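Local atomic coordinates of pseudouridine synthase (Pyrococcus abyssi, PDB entry 2AUS), a protein that probably converts specific uridines in RNA to pseudouridine as a Cbf5-type enzyme of the TruB family. Residues D22-N28 and I255-A259; N268-I274 and K314-V320; L277-I281 and T306-I310; T291-E295 and D328-K332. All blocks are in the same frame, centred on the assembly; numbering follows the deposited sequence.

Interaction 1: residues D22-N28 and I255-A259; sequences DDKAETN and IKDSA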
# COMPACT_ATOMS: atom_id res chain seq x y z
N ASP A 22 -52.99 4.70 -16.81
CA ASP A 22 -53.69 5.95 -16.53
C ASP A 22 -53.11 7.10 -17.36
O ASP A 22 -52.15 7.74 -16.94
CB ASP A 22 -53.55 6.30 -15.04
CG ASP A 22 -54.46 7.45 -14.61
OD1 ASP A 22 -54.64 8.41 -15.40
OD2 ASP A 22 -54.97 7.41 -13.47
N ASP A 23 -53.72 7.37 -18.52
CA ASP A 23 -53.24 8.42 -19.42
C ASP A 23 -53.35 9.84 -18.87
O ASP A 23 -52.67 10.75 -19.35
CB ASP A 23 -54.00 8.39 -20.75
CG ASP A 23 -54.10 7.00 -21.35
OD1 ASP A 23 -53.11 6.24 -21.25
OD2 ASP A 23 -55.16 6.68 -21.93
N LYS A 24 -54.20 10.03 -17.87
CA LYS A 24 -54.40 11.36 -17.31
C LYS A 24 -53.54 11.71 -16.10
O LYS A 24 -53.51 12.87 -15.68
CB LYS A 24 -55.88 11.55 -16.95
CG LYS A 24 -56.85 11.29 -18.09
CD LYS A 24 -56.73 12.35 -19.18
CE LYS A 24 -57.71 12.06 -20.32
NZ LYS A 24 -57.68 13.12 -21.38
N ALA A 25 -52.85 10.73 -15.53
CA ALA A 25 -52.04 10.98 -14.35
C ALA A 25 -51.04 12.11 -14.54
O ALA A 25 -50.36 12.19 -15.57
CB ALA A 25 -51.32 9.72 -13.92
N GLU A 26 -50.95 12.98 -13.54
CA GLU A 26 -50.04 14.11 -13.56
C GLU A 26 -49.34 14.11 -12.21
O GLU A 26 -49.82 13.46 -11.27
CB GLU A 26 -50.81 15.41 -13.76
CG GLU A 26 -51.64 15.49 -15.04
CD GLU A 26 -50.80 15.37 -16.31
OE1 GLU A 26 -49.61 15.76 -16.27
OE2 GLU A 26 -51.34 14.91 -17.34
N THR A 27 -48.23 14.82 -12.09
CA THR A 27 -47.51 14.85 -10.83
C THR A 27 -47.33 16.29 -10.35
O THR A 27 -47.28 17.21 -11.16
CB THR A 27 -46.12 14.14 -10.97
OG1 THR A 27 -45.51 14.01 -9.68
CG2 THR A 27 -45.19 14.93 -11.89
N ASN A 28 -47.24 16.46 -9.03
CA ASN A 28 -47.07 17.77 -8.42
C ASN A 28 -45.61 18.21 -8.54
O ASN A 28 -44.73 17.62 -7.93
CB ASN A 28 -47.47 17.72 -6.94
CG ASN A 28 -47.45 19.08 -6.26
OD1 ASN A 28 -46.53 19.88 -6.46
ND2 ASN A 28 -48.45 19.35 -5.44
N ILE A 255 -45.87 5.13 -10.47
CA ILE A 255 -47.08 5.32 -9.70
C ILE A 255 -47.52 6.74 -9.45
O ILE A 255 -46.73 7.69 -9.57
CB ILE A 255 -46.95 4.59 -8.34
CG1 ILE A 255 -45.85 5.25 -7.51
CG2 ILE A 255 -46.62 3.12 -8.59
CD1 ILE A 255 -45.73 4.70 -6.11
N LYS A 256 -48.80 6.89 -9.10
CA LYS A 256 -49.39 8.19 -8.82
C LYS A 256 -48.75 8.79 -7.58
O LYS A 256 -48.23 8.06 -6.74
CB LYS A 256 -50.90 8.04 -8.57
CG LYS A 256 -51.64 7.31 -9.66
CD LYS A 256 -53.12 7.17 -9.33
CE LYS A 256 -53.82 6.33 -10.39
NZ LYS A 256 -55.30 6.26 -10.19
N ASP A 257 -48.80 10.12 -7.47
CA ASP A 257 -48.24 10.81 -6.31
C ASP A 257 -48.81 10.27 -4.99
O ASP A 257 -48.08 10.07 -4.02
CB ASP A 257 -48.53 12.31 -6.39
CG ASP A 257 -47.72 13.01 -7.49
OD1 ASP A 257 -47.85 14.25 -7.62
OD2 ASP A 257 -46.96 12.34 -8.22
N SER A 258 -50.12 10.03 -4.95
CA SER A 258 -50.76 9.52 -3.73
C SER A 258 -50.25 8.14 -3.35
O SER A 258 -50.13 7.83 -2.16
CB SER A 258 -52.28 9.47 -3.90
OG SER A 258 -52.65 8.59 -4.95
N ALA A 259 -49.96 7.31 -4.34
CA ALA A 259 -49.46 5.97 -4.08
C ALA A 259 -48.02 6.08 -3.58
O ALA A 259 -47.56 5.23 -2.83
CB ALA A 259 -49.53 5.12 -5.33
O HOH W 1 -56.75 5.30 -12.36
O HOH W 2 -50.12 11.42 -9.67

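Interaction 2: residues N268-I274 and K314-V320; sequences NLTVPGI and KGIAVDV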
# COMPACT_ATOMS: atom_id res chain seq x y z
N ASN A 268 -47.60 -1.72 0.74
CA ASN A 268 -47.22 -2.40 -0.48
C ASN A 268 -47.95 -1.65 -1.59
O ASN A 268 -48.93 -0.95 -1.32
CB ASN A 268 -47.66 -3.86 -0.47
CG ASN A 268 -46.77 -4.73 0.37
OD1 ASN A 268 -45.55 -4.56 0.37
ND2 ASN A 268 -47.36 -5.68 1.08
N LEU A 269 -47.49 -1.78 -2.82
CA LEU A 269 -48.14 -1.08 -3.93
C LEU A 269 -49.37 -1.82 -4.43
O LEU A 269 -49.31 -3.02 -4.70
CB LEU A 269 -47.15 -0.92 -5.10
CG LEU A 269 -47.71 -0.31 -6.39
CD1 LEU A 269 -48.12 1.13 -6.13
CD2 LEU A 269 -46.65 -0.38 -7.49
N THR A 270 -50.48 -1.11 -4.54
CA THR A 270 -51.70 -1.72 -5.04
C THR A 270 -51.90 -1.27 -6.48
O THR A 270 -51.42 -0.22 -6.89
CB THR A 270 -52.93 -1.32 -4.19
OG1 THR A 270 -53.11 0.09 -4.24
CG2 THR A 270 -52.73 -1.75 -2.74
N VAL A 271 -52.61 -2.10 -7.24
CA VAL A 271 -52.90 -1.84 -8.65
C VAL A 271 -53.44 -0.44 -8.97
O VAL A 271 -53.03 0.18 -9.95
CB VAL A 271 -53.90 -2.91 -9.18
CG1 VAL A 271 -54.29 -2.61 -10.63
CG2 VAL A 271 -53.27 -4.29 -9.07
N PRO A 272 -54.37 0.06 -8.14
CA PRO A 272 -54.95 1.40 -8.35
C PRO A 272 -53.94 2.54 -8.36
O PRO A 272 -54.24 3.63 -8.84
CB PRO A 272 -55.94 1.53 -7.18
CG PRO A 272 -56.33 0.11 -6.92
CD PRO A 272 -55.01 -0.62 -7.01
N GLY A 273 -52.76 2.30 -7.81
CA GLY A 273 -51.74 3.34 -7.76
C GLY A 273 -50.83 3.36 -8.98
O GLY A 273 -50.03 4.28 -9.14
N ILE A 274 -50.97 2.37 -9.85
CA ILE A 274 -50.13 2.27 -11.05
C ILE A 274 -50.59 3.17 -12.19
O ILE A 274 -51.76 3.17 -12.56
CB ILE A 274 -50.10 0.82 -11.55
CG1 ILE A 274 -49.57 -0.09 -10.43
CG2 ILE A 274 -49.25 0.72 -12.80
CD1 ILE A 274 -49.63 -1.56 -10.76
N LYS A 314 -57.62 -4.13 -8.66
CA LYS A 314 -57.35 -4.20 -7.23
C LYS A 314 -56.33 -5.28 -6.90
O LYS A 314 -55.95 -6.08 -7.76
CB LYS A 314 -58.65 -4.44 -6.46
CG LYS A 314 -59.45 -5.63 -6.94
CD LYS A 314 -60.87 -5.62 -6.37
CE LYS A 314 -61.62 -4.36 -6.79
NZ LYS A 314 -63.00 -4.27 -6.21
N GLY A 315 -55.89 -5.31 -5.65
CA GLY A 315 -54.93 -6.29 -5.22
C GLY A 315 -53.53 -5.71 -5.09
O GLY A 315 -53.27 -4.60 -5.56
N ILE A 316 -52.65 -6.46 -4.45
CA ILE A 316 -51.27 -6.04 -4.26
C ILE A 316 -50.48 -6.35 -5.52
O ILE A 316 -50.40 -7.50 -5.96
CB ILE A 316 -50.64 -6.75 -3.06
CG1 ILE A 316 -51.39 -6.36 -1.79
CG2 ILE A 316 -49.16 -6.39 -2.95
CD1 ILE A 316 -50.90 -7.07 -0.54
N ALA A 317 -49.91 -5.31 -6.13
CA ALA A 317 -49.13 -5.49 -7.34
C ALA A 317 -47.67 -5.78 -7.01
O ALA A 317 -47.02 -6.56 -7.70
CB ALA A 317 -49.24 -4.25 -8.22
N VAL A 318 -47.17 -5.17 -5.95
CA VAL A 318 -45.78 -5.39 -5.56
C VAL A 318 -45.56 -5.49 -4.06
O VAL A 318 -46.08 -4.69 -3.29
CB VAL A 318 -44.86 -4.25 -6.07
CG1 VAL A 318 -43.42 -4.53 -5.66
CG2 VAL A 318 -44.97 -4.11 -7.58
N ASP A 319 -44.77 -6.48 -3.66
CA ASP A 319 -44.41 -6.65 -2.26
C ASP A 319 -43.12 -5.87 -2.07
O ASP A 319 -42.05 -6.33 -2.44
CB ASP A 319 -44.20 -8.12 -1.92
CG ASP A 319 -45.39 -8.73 -1.20
OD1 ASP A 319 -45.88 -8.10 -0.24
OD2 ASP A 319 -45.83 -9.83 -1.59
N VAL A 320 -43.24 -4.68 -1.50
CA VAL A 320 -42.09 -3.81 -1.28
C VAL A 320 -41.08 -4.40 -0.31
O VAL A 320 -41.41 -4.75 0.82
CB VAL A 320 -42.56 -2.42 -0.79
CG1 VAL A 320 -41.35 -1.53 -0.53
CG2 VAL A 320 -43.48 -1.79 -1.83
O HOH W 3 -43.86 -4.73 2.45

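Interaction 3: residues L277-I281 and T306-I310; sequences LNAGI and TQEMI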
# COMPACT_ATOMS: atom_id res chain seq x y z
N LEU A 277 -46.37 1.03 -16.74
CA LEU A 277 -45.34 0.06 -16.39
C LEU A 277 -44.73 -0.63 -17.60
O LEU A 277 -45.26 -0.57 -18.71
CB LEU A 277 -45.90 -1.02 -15.44
CG LEU A 277 -47.33 -1.59 -15.50
CD1 LEU A 277 -47.90 -1.60 -16.89
CD2 LEU A 277 -47.29 -3.00 -14.91
N ASN A 278 -43.59 -1.27 -17.39
CA ASN A 278 -42.90 -1.98 -18.45
C ASN A 278 -43.64 -3.27 -18.76
O ASN A 278 -44.29 -3.86 -17.88
CB ASN A 278 -41.47 -2.31 -18.04
CG ASN A 278 -40.55 -1.12 -18.15
OD1 ASN A 278 -39.65 -0.95 -17.33
ND2 ASN A 278 -40.75 -0.30 -19.18
N ALA A 279 -43.55 -3.70 -20.00
CA ALA A 279 -44.17 -4.95 -20.41
C ALA A 279 -43.25 -6.06 -19.93
O ALA A 279 -42.13 -5.80 -19.49
CB ALA A 279 -44.30 -5.00 -21.93
N GLY A 280 -43.72 -7.30 -20.03
CA GLY A 280 -42.90 -8.43 -19.65
C GLY A 280 -42.58 -8.65 -18.19
O GLY A 280 -41.69 -9.44 -17.87
N ILE A 281 -43.27 -7.96 -17.29
CA ILE A 281 -43.01 -8.18 -15.87
C ILE A 281 -43.80 -9.41 -15.47
O ILE A 281 -44.94 -9.58 -15.89
CB ILE A 281 -43.50 -7.01 -14.99
CG1 ILE A 281 -42.64 -5.77 -15.22
CG2 ILE A 281 -43.46 -7.41 -13.52
CD1 ILE A 281 -43.13 -4.56 -14.45
N THR A 306 -47.38 -8.03 -15.82
CA THR A 306 -47.75 -6.75 -16.41
C THR A 306 -49.20 -6.78 -16.85
O THR A 306 -49.96 -5.84 -16.58
CB THR A 306 -46.89 -6.43 -17.65
OG1 THR A 306 -45.55 -6.10 -17.25
CG2 THR A 306 -47.48 -5.26 -18.42
N GLN A 307 -49.58 -7.85 -17.52
CA GLN A 307 -50.94 -8.00 -18.02
C GLN A 307 -51.97 -7.95 -16.90
O GLN A 307 -53.00 -7.29 -17.02
CB GLN A 307 -51.08 -9.32 -18.80
CG GLN A 307 -52.38 -9.43 -19.58
CD GLN A 307 -52.63 -8.22 -20.47
OE1 GLN A 307 -51.76 -7.82 -21.25
NE2 GLN A 307 -53.82 -7.64 -20.36
N GLU A 308 -51.70 -8.67 -15.82
CA GLU A 308 -52.61 -8.68 -14.68
C GLU A 308 -52.72 -7.28 -14.07
O GLU A 308 -53.81 -6.84 -13.69
CB GLU A 308 -52.14 -9.69 -13.64
CG GLU A 308 -52.70 -11.08 -13.86
CD GLU A 308 -51.80 -12.18 -13.34
OE1 GLU A 308 -51.21 -12.01 -12.25
OE2 GLU A 308 -51.69 -13.23 -14.02
N MET A 309 -51.60 -6.58 -13.98
CA MET A 309 -51.60 -5.24 -13.40
C MET A 309 -52.43 -4.28 -14.25
O MET A 309 -53.05 -3.35 -13.72
CB MET A 309 -50.17 -4.72 -13.24
CG MET A 309 -49.43 -5.39 -12.10
SD MET A 309 -47.79 -4.71 -11.78
CE MET A 309 -46.75 -6.15 -12.07
N ILE A 310 -52.46 -4.51 -15.56
CA ILE A 310 -53.23 -3.66 -16.45
C ILE A 310 -54.70 -4.05 -16.42
O ILE A 310 -55.58 -3.18 -16.36
CB ILE A 310 -52.72 -3.76 -17.89
CG1 ILE A 310 -51.25 -3.33 -17.96
CG2 ILE A 310 -53.56 -2.88 -18.80
CD1 ILE A 310 -50.62 -3.59 -19.30

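Interaction 4: residues T291-E295 and D328-K332; sequences TLKDE and DWYPK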
# COMPACT_ATOMS: atom_id res chain seq x y z
N THR A 291 -41.69 7.22 -9.33
CA THR A 291 -42.67 8.30 -9.27
C THR A 291 -42.78 8.75 -10.73
O THR A 291 -41.98 8.35 -11.58
CB THR A 291 -42.18 9.54 -8.51
OG1 THR A 291 -41.09 10.13 -9.24
CG2 THR A 291 -41.75 9.20 -7.08
N LEU A 292 -43.76 9.61 -11.00
CA LEU A 292 -43.96 10.13 -12.34
C LEU A 292 -42.81 11.05 -12.78
O LEU A 292 -42.76 11.47 -13.93
CB LEU A 292 -45.31 10.85 -12.44
CG LEU A 292 -46.47 9.86 -12.28
CD1 LEU A 292 -47.83 10.57 -12.27
CD2 LEU A 292 -46.39 8.87 -13.42
N LYS A 293 -41.90 11.36 -11.86
CA LYS A 293 -40.75 12.21 -12.20
C LYS A 293 -39.54 11.30 -12.38
O LYS A 293 -38.41 11.77 -12.44
CB LYS A 293 -40.48 13.23 -11.10
CG LYS A 293 -41.62 14.21 -10.83
CD LYS A 293 -41.18 15.28 -9.83
CE LYS A 293 -42.36 16.16 -9.41
NZ LYS A 293 -43.43 15.37 -8.72
N ASP A 294 -39.78 10.00 -12.45
CA ASP A 294 -38.72 9.01 -12.60
C ASP A 294 -37.77 8.91 -11.40
O ASP A 294 -36.58 8.59 -11.55
CB ASP A 294 -37.94 9.26 -13.90
CG ASP A 294 -38.83 9.10 -15.13
OD1 ASP A 294 -39.67 8.17 -15.14
OD2 ASP A 294 -38.68 9.89 -16.09
N GLU A 295 -38.29 9.18 -10.20
CA GLU A 295 -37.48 9.06 -8.99
C GLU A 295 -37.72 7.63 -8.51
O GLU A 295 -38.82 7.11 -8.67
CB GLU A 295 -37.97 9.99 -7.88
CG GLU A 295 -37.94 11.47 -8.21
CD GLU A 295 -38.95 12.25 -7.39
OE1 GLU A 295 -40.15 12.22 -7.75
OE2 GLU A 295 -38.55 12.87 -6.38
N ASP A 328 -41.26 12.66 3.49
CA ASP A 328 -41.54 14.08 3.27
C ASP A 328 -41.64 14.62 1.84
O ASP A 328 -42.19 15.70 1.63
CB ASP A 328 -40.49 14.90 4.04
CG ASP A 328 -40.74 16.40 3.96
OD1 ASP A 328 -40.15 17.06 3.06
OD2 ASP A 328 -41.53 16.91 4.81
N TRP A 329 -41.13 13.89 0.85
CA TRP A 329 -41.19 14.37 -0.52
C TRP A 329 -42.60 14.38 -1.08
O TRP A 329 -43.00 15.33 -1.73
CB TRP A 329 -40.26 13.55 -1.42
CG TRP A 329 -38.80 13.81 -1.13
CD1 TRP A 329 -38.28 14.57 -0.11
CD2 TRP A 329 -37.67 13.28 -1.85
NE1 TRP A 329 -36.91 14.53 -0.15
CE2 TRP A 329 -36.51 13.74 -1.20
CE3 TRP A 329 -37.54 12.44 -2.96
CZ2 TRP A 329 -35.22 13.42 -1.63
CZ3 TRP A 329 -36.26 12.12 -3.40
CH2 TRP A 329 -35.12 12.60 -2.73
N TYR A 330 -43.35 13.31 -0.83
CA TYR A 330 -44.74 13.22 -1.29
C TYR A 330 -45.51 12.93 -0.00
O TYR A 330 -45.96 11.81 0.25
CB TYR A 330 -44.91 12.06 -2.28
CG TYR A 330 -44.23 12.31 -3.62
CD1 TYR A 330 -44.97 12.68 -4.74
CD2 TYR A 330 -42.84 12.17 -3.75
CE1 TYR A 330 -44.35 12.91 -5.97
CE2 TYR A 330 -42.21 12.39 -4.97
CZ TYR A 330 -42.97 12.77 -6.08
OH TYR A 330 -42.37 13.04 -7.28
N PRO A 331 -45.69 13.96 0.83
CA PRO A 331 -46.38 13.86 2.11
C PRO A 331 -47.84 13.44 2.12
O PRO A 331 -48.60 13.77 1.21
CB PRO A 331 -46.21 15.25 2.70
CG PRO A 331 -46.37 16.11 1.48
CD PRO A 331 -45.48 15.38 0.47
N LYS A 332 -48.22 12.71 3.16
CA LYS A 332 -49.61 12.34 3.35
C LYS A 332 -50.20 13.56 4.05
O LYS A 332 -49.67 14.01 5.07
CB LYS A 332 -49.75 11.11 4.25
CG LYS A 332 -49.54 9.80 3.53
CD LYS A 332 -50.01 8.66 4.40
CE LYS A 332 -49.78 7.32 3.74
NZ LYS A 332 -50.27 6.21 4.61

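Interaction 1: residues D22-N28 and I255-A259
The carboxylate of D257 faces T27 and N28 with both oxygens, and by this grip the N-terminal arm 22-28 is strapped to the PUA domain at the start of helix 257-264. The T27 and D257 side chains cross at about a right angle. T27 OG1 donates to D257 OD2 at 2.7 Å, while the backbone N of N28 reaches D257 OD1 at 2.7 Å along a nearly straight bond, 163° at the hydrogen. Both oxygens use their syn lone pairs, so one carboxylate reads two neighbouring donors, a task suited to aspartate. T27 places its hydroxyl there because OG1 lies anti to the backbone N (chi1 -172°). With an asparagine here, the NH2 would replace one acceptor, which would probably leave either T27 OG1 or N28 N without its mate. D257 is also the first helical residue, where a negative charge probably suits the helix dipole.

At the other end of the arm, D22 and K256 approach at about a right angle. K256, at the N-cap position, sends an extended chain along the surface until its NZ forms a long salt bridge of 3.5 Å with D22 OD2; a water joins the same two groups. The ammonium also makes a weak bond to P272 O. Between the two grips, a second water donates to E26 O at 2.6 Å and accepts from D257 N at 2.9 Å.

Interaction 2: residues N268-I274 and K314-V320
L269 O is held by two successive backbone donors of the facing strand: A317 N at 2.8 Å, in the carbonyl plane, and V318 N at 3.3 Å, tilted 22° from it. L269 N returns a bond to V318 O. Further along, V271 N points at G315 O, 3.1 Å away and nearly along the C=O axis. Two residues, A317 and V318, thus stand opposite the single L269, which is a classic beta bulge where the short edge strand 269-270 pairs antiparallel with strand 316-323 of the PUA sheet. The extra residue turns the CB of A317 toward segment 268-274, where I274 CD1 packs on it at 3.7 Å and V271 CG2 also comes close. Alanine's small methyl suits this position, between I274, V271 and M309 of helix 306-311. On the sheet face shared by L269 and V318, CD2 of the leucine meets CG2 of the valine at 4.1 Å, with I253 beside both. G315 has a phi of 103°, at which a side chain would jam against the preceding carbonyl. N268 continues the pairing with its side chain: CG lies anti to the carbonyl carbon (chi1 -77°), which brings the amide alongside strand 316-320. There OD1 accepts from V320 N at 3.0 Å, the donor standing above the carbonyl plane, and takes a second bond from a water that also donates to V320 O.

Interaction 3: residues L277-I281 and T306-I310
T306 opens helix 306-311 of the PUA domain by bonding to the chain bend 278-281, just past strand 274-278. Three hydrogen bonds make the polar part. T306 OG1 gives its proton to N278 O at 2.6 Å, in the carbonyl plane, and accepts from I281 N at 2.9 Å. One hydroxyl thereby satisfies a carbonyl and an amide on the two limbs of the bend, a double role that threonine can fill. The backbone N of T306, with no preceding helical turn to bond to, donates instead to I281 O, approaching from 36° above the carbonyl plane. G280 sits at the turn with a positive phi of 70°, which favours glycine.

The apolar part joins the helix to the sheet. I281, roughly at right angles to M309, lays CG2 against CE of the bent methionine at 3.8 Å. M309 also rests on I253 of strand 252-255, while I310 leans on I19 of strand 18-20. L277 is the wedge between the helical residues. Its chi1 of 36° puts CG between the backbone N and the carbonyl carbon, and the two methyls branching from CG then meet different partners. CD1 touches I310 CG1 at 3.9 Å and faces T306 CG2, whereas CD2 lies 3.6 Å from M309 SD.

Interaction 4: residues T291-E295 and D328-K332
An ST turn, formed within the type I turn T291-D294 that links strands 286-291 and 296-302 of the PUA domain, receives the tyrosine of the C-terminal tail. T291 OG1 accepts from K293 N at 3.0 Å and from E295 N at 3.1 Å, and spends its own proton on E295 OE1, 2.7 Å away on the anti side of the carboxylate. Y330 OH donates to the same E295 OE1; the modelled 2.4 Å is very short and doubtful as a length. This carboxylate oxygen meets the ring at its edge, in plane, with carboxylate and ring turned 49° apart. K293 NZ donates to the phenolic oxygen of Y330 at 2.9 Å, brought round by a bend at the chain's end (chi4 62°). With T27 OG1, N28 O and W31 O, four oxygens ring the lysine ammonium, more than its three hydrogens can serve singly. A valine in place of T291 would remove the hydroxyl and would probably leave the N-H groups of K293 and E295 without this acceptor and E295 freer to swing from Y330. E295 OE2 accepts from F33 N and lies 3.6 Å from W329 CE3, its carboxylate only 9° from the plane of the indole. Y330 packs on D257 and V260 of helix 257-264, while the W329 ring meets that of Y46, next to strand 47-53.

Overall arrangement
All four contacts lie in or around the PUA domain, their centres about 22 to 27 Å from the centre of the chain. Interactions 2 and 3 reach the same mixed sheet, their centres about 12 Å apart, and meet through M309; interaction 3 is nested within the loop closed by interaction 2. Interactions 1 and 4, with centres about 10 Å apart, share K293, which bonds to T27 and N28. Interaction 1 also touches interaction 2, where K256 meets G273. Along the chain interaction 1 closes before the other three open, and interaction 4 alternates with interactions 2 and 3. Segments near both ends of the chain are thus held against the same domain.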